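Local coordinates for activated BY transcription factor SSRB (PDB 2WNW), which belongs to glycosyl hydrolase family 30 and combines a TIM-barrel domain with a beta-sandwich domain, at residues A[288-296]-A[320-331]. Sequence-based numbering, arbitrary orientation.
Sequences KKLLFSEGC and NFKSGCSGFIDW. With GOL (glycerol), chain F.
The rings of Phe-292 and Phe-328 run alongside each other, nearly parallel (9°) but displaced until little of one covers the other; CD2 of Phe-292 meets CD1 of Phe-328 at 3.4 Å. Paired in parallel register, both residues project from the same face of the sheet, and with CG anti to the backbone N in each (chi1 173° in Phe-292) the two rings are swung in the same direction. Between the backbones, Phe-292 N donates to Gly-327 O at 3.0 Å and Phe-292 O accepts from Ile-329 N, so the backbone of Phe-292 bonds to the residues before and after Phe-328, the normal parallel pattern. On the opposite face Leu-291 lays CD1 3.6 Å from Gly-327 O, close over a residue without a side chain.

At the C-terminal end of the strands the carboxylate of Glu-294 stacks on one face of the Trp-331 indole, planes 15° apart, its CD above the border of the ring rather than the middle. Cys-296 SG comes to the indole's edge, 3.7 Å from CD1. A glycerol lies beside the pair: Trp-331 NE1 donates to its O1 (3.0 Å), while its O3 sits near both Glu-294 oxygens. Arg-87 and Tyr-270 also hold that carboxylate.

These strands, 289-294 and 327-330, are the last two of the eight-stranded TIM barrel, linked by helix 305-322 in a beta-alpha-beta crossover; strand 264-268 flanks the first and strand 48-51 the second.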
ATOM      1  N   LYS A 288       0.546  14.696  13.271  1.00 23.87           N
ATOM      2  CA  LYS A 288       1.674  15.373  12.635  1.00 21.84           C
ATOM      3  C   LYS A 288       1.499  15.345  11.124  1.00 22.30           C
ATOM      4  O   LYS A 288       0.741  14.532  10.599  1.00 22.53           O
ATOM      5  CB  LYS A 288       2.993  14.702  13.022  1.00 21.18           C
ATOM      6  CG  LYS A 288       3.318  14.819  14.505  1.00 23.52           C
ATOM      7  CD  LYS A 288       3.329  16.274  14.948  1.00 24.42           C
ATOM      8  CE  LYS A 288       3.623  16.408  16.433  1.00 25.05           C
ATOM      9  NZ  LYS A 288       3.494  17.824  16.879  1.00 26.76           N
ATOM     10  N   LYS A 289       2.192  16.239  10.424  1.00 19.40           N
ATOM     11  CA  LYS A 289       2.082  16.298   8.972  1.00 18.92           C
ATOM     12  C   LYS A 289       3.276  15.654   8.285  1.00 18.60           C
ATOM     13  O   LYS A 289       4.413  15.808   8.726  1.00 18.89           O
ATOM     14  CB  LYS A 289       1.933  17.752   8.518  1.00 19.17           C
ATOM     15  CG  LYS A 289       0.649  18.404   9.013  1.00 21.41           C
ATOM     16  CD  LYS A 289       0.449  19.793   8.432  1.00 19.74           C
ATOM     17  CE  LYS A 289      -0.881  20.386   8.876  1.00 20.05           C
ATOM     18  NZ  LYS A 289      -1.117  21.731   8.262  1.00 19.21           N
ATOM     19  N   LEU A 290       2.999  14.922   7.208  1.00 16.88           N
ATOM     20  CA  LEU A 290       4.033  14.247   6.430  1.00 16.78           C
ATOM     21  C   LEU A 290       3.991  14.878   5.044  1.00 15.38           C
ATOM     22  O   LEU A 290       3.263  14.436   4.159  1.00 14.39           O
ATOM     23  CB  LEU A 290       3.739  12.748   6.359  1.00 18.32           C
ATOM     24  CG  LEU A 290       3.610  12.079   7.734  1.00 20.42           C
ATOM     25  CD1 LEU A 290       3.213  10.616   7.561  1.00 20.45           C
ATOM     26  CD2 LEU A 290       4.926  12.191   8.495  1.00 22.05           C
ATOM     27  N   LEU A 291       4.791  15.919   4.878  1.00 15.82           N
ATOM     28  CA  LEU A 291       4.835  16.697   3.649  1.00 15.46           C
ATOM     29  C   LEU A 291       5.888  16.309   2.615  1.00 14.44           C
ATOM     30  O   LEU A 291       7.063  16.150   2.948  1.00 15.17           O
ATOM     31  CB  LEU A 291       5.031  18.168   4.029  1.00 14.80           C
ATOM     32  CG  LEU A 291       5.278  19.222   2.950  1.00 14.87           C
ATOM     33  CD1 LEU A 291       4.014  19.428   2.132  1.00 13.78           C
ATOM     34  CD2 LEU A 291       5.709  20.524   3.615  1.00 14.02           C
ATOM     35  N   PHE A 292       5.465  16.159   1.362  1.00 14.79           N
ATOM     36  CA  PHE A 292       6.417  15.871   0.292  1.00 14.18           C
ATOM     37  C   PHE A 292       6.919  17.264  -0.074  1.00 14.63           C
ATOM     38  O   PHE A 292       6.166  18.079  -0.615  1.00 15.63           O
ATOM     39  CB  PHE A 292       5.742  15.239  -0.927  1.00 14.41           C
ATOM     40  CG  PHE A 292       6.664  15.098  -2.101  1.00 14.25           C
ATOM     41  CD1 PHE A 292       7.650  14.116  -2.113  1.00 13.80           C
ATOM     42  CD2 PHE A 292       6.602  15.997  -3.162  1.00 14.79           C
ATOM     43  CE1 PHE A 292       8.569  14.036  -3.168  1.00 15.06           C
ATOM     44  CE2 PHE A 292       7.517  15.922  -4.220  1.00 16.25           C
ATOM     45  CZ  PHE A 292       8.502  14.936  -4.215  1.00 14.46           C
ATOM     46  N   SER A 293       8.186  17.541   0.210  1.00 15.54           N
ATOM     47  CA  SER A 293       8.724  18.874  -0.033  1.00 16.21           C
ATOM     48  C   SER A 293       9.605  19.104  -1.250  1.00 15.60           C
ATOM     49  O   SER A 293       9.875  20.254  -1.592  1.00 16.50           O
ATOM     50  CB  SER A 293       9.487  19.342   1.206  1.00 15.72           C
ATOM     51  OG  SER A 293      10.585  18.484   1.453  1.00 13.83           O
ATOM     52  N   GLU A 294      10.078  18.046  -1.895  1.00 15.55           N
ATOM     53  CA  GLU A 294      10.931  18.248  -3.058  1.00 15.43           C
ATOM     54  C   GLU A 294      11.198  16.996  -3.879  1.00 15.73           C
ATOM     55  O   GLU A 294      11.406  15.912  -3.344  1.00 16.55           O
ATOM     56  CB  GLU A 294      12.276  18.842  -2.634  1.00 14.63           C
ATOM     57  CG  GLU A 294      13.134  19.284  -3.809  1.00 15.40           C
ATOM     58  CD  GLU A 294      14.612  19.307  -3.479  1.00 18.72           C
ATOM     59  OE1 GLU A 294      15.002  20.008  -2.521  1.00 18.00           O
ATOM     60  OE2 GLU A 294      15.382  18.622  -4.185  1.00 19.46           O
ATOM     61  N   GLY A 295      11.204  17.179  -5.193  1.00 16.40           N
ATOM     62  CA  GLY A 295      11.477  16.092  -6.106  1.00 14.82           C
ATOM     63  C   GLY A 295      11.638  16.671  -7.498  1.00 14.85           C
ATOM     64  O   GLY A 295      11.085  17.731  -7.803  1.00 14.05           O
ATOM     65  N   CYS A 296      12.421  15.994  -8.332  1.00 13.32           N
ATOM     66  CA  CYS A 296      12.631  16.421  -9.711  1.00 14.07           C
ATOM     67  C   CYS A 296      13.250  15.261 -10.476  1.00 14.90           C
ATOM     68  O   CYS A 296      13.617  14.239  -9.887  1.00 13.42           O
ATOM     69  CB  CYS A 296      13.562  17.645  -9.780  1.00 13.37           C
ATOM     70  SG  CYS A 296      15.312  17.326  -9.391  1.00 17.71           S
ATOM     71  N   ASN A 320       2.290   8.513  -2.358  1.00 14.47           N
ATOM     72  CA  ASN A 320       2.426   9.364  -1.182  1.00 14.63           C
ATOM     73  C   ASN A 320       1.069   9.668  -0.562  1.00 15.46           C
ATOM     74  O   ASN A 320       0.863   9.460   0.631  1.00 15.64           O
ATOM     75  CB  ASN A 320       3.121  10.684  -1.549  1.00 14.06           C
ATOM     76  CG  ASN A 320       4.607  10.512  -1.804  1.00 13.31           C
ATOM     77  OD1 ASN A 320       5.285  11.441  -2.244  1.00 16.39           O
ATOM     78  ND2 ASN A 320       5.119   9.328  -1.523  1.00 10.88           N
ATOM     79  N   PHE A 321       0.136  10.154  -1.372  1.00 14.58           N
ATOM     80  CA  PHE A 321      -1.179  10.492  -0.844  1.00 15.73           C
ATOM     81  C   PHE A 321      -1.964   9.286  -0.338  1.00 15.07           C
ATOM     82  O   PHE A 321      -2.680   9.388   0.657  1.00 15.86           O
ATOM     83  CB  PHE A 321      -1.964  11.292  -1.886  1.00 15.93           C
ATOM     84  CG  PHE A 321      -1.468  12.706  -2.040  1.00 17.74           C
ATOM     85  CD1 PHE A 321      -1.552  13.602  -0.976  1.00 17.82           C
ATOM     86  CD2 PHE A 321      -0.884  13.133  -3.227  1.00 17.42           C
ATOM     87  CE1 PHE A 321      -1.063  14.902  -1.091  1.00 18.04           C
ATOM     88  CE2 PHE A 321      -0.391  14.434  -3.353  1.00 18.87           C
ATOM     89  CZ  PHE A 321      -0.479  15.319  -2.283  1.00 18.88           C
ATOM     90  N   LYS A 322      -1.825   8.139  -0.996  1.00 15.68           N
ATOM     91  CA  LYS A 322      -2.524   6.947  -0.526  1.00 17.26           C
ATOM     92  C   LYS A 322      -1.933   6.521   0.814  1.00 17.27           C
ATOM     93  O   LYS A 322      -2.602   5.881   1.624  1.00 18.44           O
ATOM     94  CB  LYS A 322      -2.372   5.790  -1.517  1.00 18.58           C
ATOM     95  CG  LYS A 322      -3.184   5.944  -2.785  1.00 25.15           C
ATOM     96  CD  LYS A 322      -4.141   4.771  -2.972  1.00 29.53           C
ATOM     97  CE  LYS A 322      -5.159   4.683  -1.855  1.00 30.62           C
ATOM     98  NZ  LYS A 322      -6.081   3.513  -2.016  1.00 27.04           N
ATOM     99  N   SER A 323      -0.677   6.892   1.047  1.00 15.71           N
ATOM    100  CA  SER A 323       0.018   6.511   2.272  1.00 15.65           C
ATOM    101  C   SER A 323      -0.017   7.496   3.443  1.00 16.90           C
ATOM    102  O   SER A 323       0.560   7.212   4.489  1.00 18.71           O
ATOM    103  CB  SER A 323       1.471   6.171   1.938  1.00 16.01           C
ATOM    104  OG  SER A 323       1.506   5.156   0.950  1.00 16.65           O
ATOM    105  N   GLY A 324      -0.665   8.645   3.271  1.00 15.26           N
ATOM    106  CA  GLY A 324      -0.761   9.595   4.372  1.00 16.46           C
ATOM    107  C   GLY A 324      -0.127  10.967   4.197  1.00 15.89           C
ATOM    108  O   GLY A 324      -0.084  11.748   5.150  1.00 15.93           O
ATOM    109  N   CYS A 325       0.349  11.264   2.989  1.00 16.18           N
ATOM    110  CA  CYS A 325       1.002  12.539   2.675  1.00 16.01           C
ATOM    111  C   CYS A 325       0.076  13.744   2.851  1.00 16.26           C
ATOM    112  O   CYS A 325      -1.090  13.698   2.467  1.00 16.09           O
ATOM    113  CB  CYS A 325       1.528  12.502   1.235  1.00 15.63           C
ATOM    114  SG  CYS A 325       2.395  13.990   0.706  1.00 18.40           S
ATOM    115  N   SER A 326       0.610  14.827   3.411  1.00 16.04           N
ATOM    116  CA  SER A 326      -0.181  16.034   3.662  1.00 17.50           C
ATOM    117  C   SER A 326      -0.057  17.139   2.611  1.00 17.24           C
ATOM    118  O   SER A 326      -0.743  18.155   2.699  1.00 18.45           O
ATOM    119  CB  SER A 326       0.186  16.622   5.030  1.00 18.17           C
ATOM    120  OG  SER A 326       1.535  17.068   5.051  1.00 19.55           O
ATOM    121  N   GLY A 327       0.817  16.958   1.627  1.00 16.23           N
ATOM    122  CA  GLY A 327       0.975  17.989   0.616  1.00 16.16           C
ATOM    123  C   GLY A 327       2.076  17.685  -0.373  1.00 16.17           C
ATOM    124  O   GLY A 327       2.935  16.842  -0.111  1.00 15.03           O
ATOM    125  N   PHE A 328       2.056  18.386  -1.505  1.00 14.93           N
ATOM    126  CA  PHE A 328       3.032  18.184  -2.568  1.00 14.65           C
ATOM    127  C   PHE A 328       3.708  19.474  -3.017  1.00 15.81           C
ATOM    128  O   PHE A 328       3.038  20.447  -3.379  1.00 16.47           O
ATOM    129  CB  PHE A 328       2.341  17.535  -3.777  1.00 15.09           C
ATOM    130  CG  PHE A 328       3.171  17.534  -5.042  1.00 16.11           C
ATOM    131  CD1 PHE A 328       4.063  16.499  -5.309  1.00 16.24           C
ATOM    132  CD2 PHE A 328       3.053  18.570  -5.969  1.00 16.30           C
ATOM    133  CE1 PHE A 328       4.825  16.489  -6.479  1.00 16.44           C
ATOM    134  CE2 PHE A 328       3.813  18.574  -7.146  1.00 17.24           C
ATOM    135  CZ  PHE A 328       4.701  17.526  -7.401  1.00 17.37           C
ATOM    136  N   ILE A 329       5.035  19.476  -2.990  1.00 14.67           N
ATOM    137  CA  ILE A 329       5.798  20.620  -3.456  1.00 14.02           C
ATOM    138  C   ILE A 329       6.900  20.127  -4.386  1.00 15.17           C
ATOM    139  O   ILE A 329       7.817  19.412  -3.971  1.00 14.01           O
ATOM    140  CB  ILE A 329       6.452  21.417  -2.315  1.00 14.31           C
ATOM    141  CG1 ILE A 329       5.406  21.789  -1.258  1.00 15.37           C
ATOM    142  CG2 ILE A 329       7.060  22.702  -2.886  1.00 16.61           C
ATOM    143  CD1 ILE A 329       5.973  22.580  -0.088  1.00 17.84           C
ATOM    144  N   ASP A 330       6.780  20.509  -5.651  1.00 14.65           N
ATOM    145  CA  ASP A 330       7.745  20.158  -6.685  1.00 15.19           C
ATOM    146  C   ASP A 330       8.992  21.013  -6.453  1.00 15.55           C
ATOM    147  O   ASP A 330       8.960  21.962  -5.669  1.00 14.69           O
ATOM    148  CB  ASP A 330       7.125  20.460  -8.054  1.00 14.57           C
ATOM    149  CG  ASP A 330       8.055  20.158  -9.217  1.00 15.46           C
ATOM    150  OD1 ASP A 330       8.853  19.198  -9.134  1.00 17.16           O
ATOM    151  OD2 ASP A 330       7.966  20.879 -10.232  1.00 15.22           O
ATOM    152  N   TRP A 331      10.090  20.667  -7.114  1.00 15.10           N
ATOM    153  CA  TRP A 331      11.325  21.437  -6.982  1.00 15.61           C
ATOM    154  C   TRP A 331      11.152  22.647  -7.912  1.00 15.95           C
ATOM    155  O   TRP A 331      10.032  23.147  -8.057  1.00 15.04           O
ATOM    156  CB  TRP A 331      12.516  20.560  -7.394  1.00 15.11           C
ATOM    157  CG  TRP A 331      13.914  21.085  -7.091  1.00 16.14           C
ATOM    158  CD1 TRP A 331      15.077  20.626  -7.642  1.00 16.21           C
ATOM    159  CD2 TRP A 331      14.294  22.128  -6.170  1.00 16.62           C
ATOM    160  NE1 TRP A 331      16.152  21.312  -7.130  1.00 16.69           N
ATOM    161  CE2 TRP A 331      15.704  22.239  -6.226  1.00 16.57           C
ATOM    162  CE3 TRP A 331      13.585  22.978  -5.306  1.00 15.96           C
ATOM    163  CZ2 TRP A 331      16.420  23.166  -5.453  1.00 15.63           C
ATOM    164  CZ3 TRP A 331      14.298  23.904  -4.535  1.00 17.36           C
ATOM    165  CH2 TRP A 331      15.703  23.989  -4.617  1.00 16.31           C
TER
HETATM  166  C1  GOL F1449      18.609  19.308  -5.360  1.00 26.52           C
HETATM  167  O1  GOL F1449      18.832  20.076  -6.540  1.00 22.49           O
HETATM  168  C2  GOL F1449      18.523  20.260  -4.143  1.00 26.17           C
HETATM  169  O2  GOL F1449      19.668  21.046  -4.049  1.00 24.12           O
HETATM  170  C3  GOL F1449      18.461  19.516  -2.804  1.00 31.80           C
HETATM  171  O3  GOL F1449      17.377  18.657  -2.659  1.00 35.30           O
HETATM  172  O   HOH W   1       0.226  13.843   6.876  1.00 21.65           O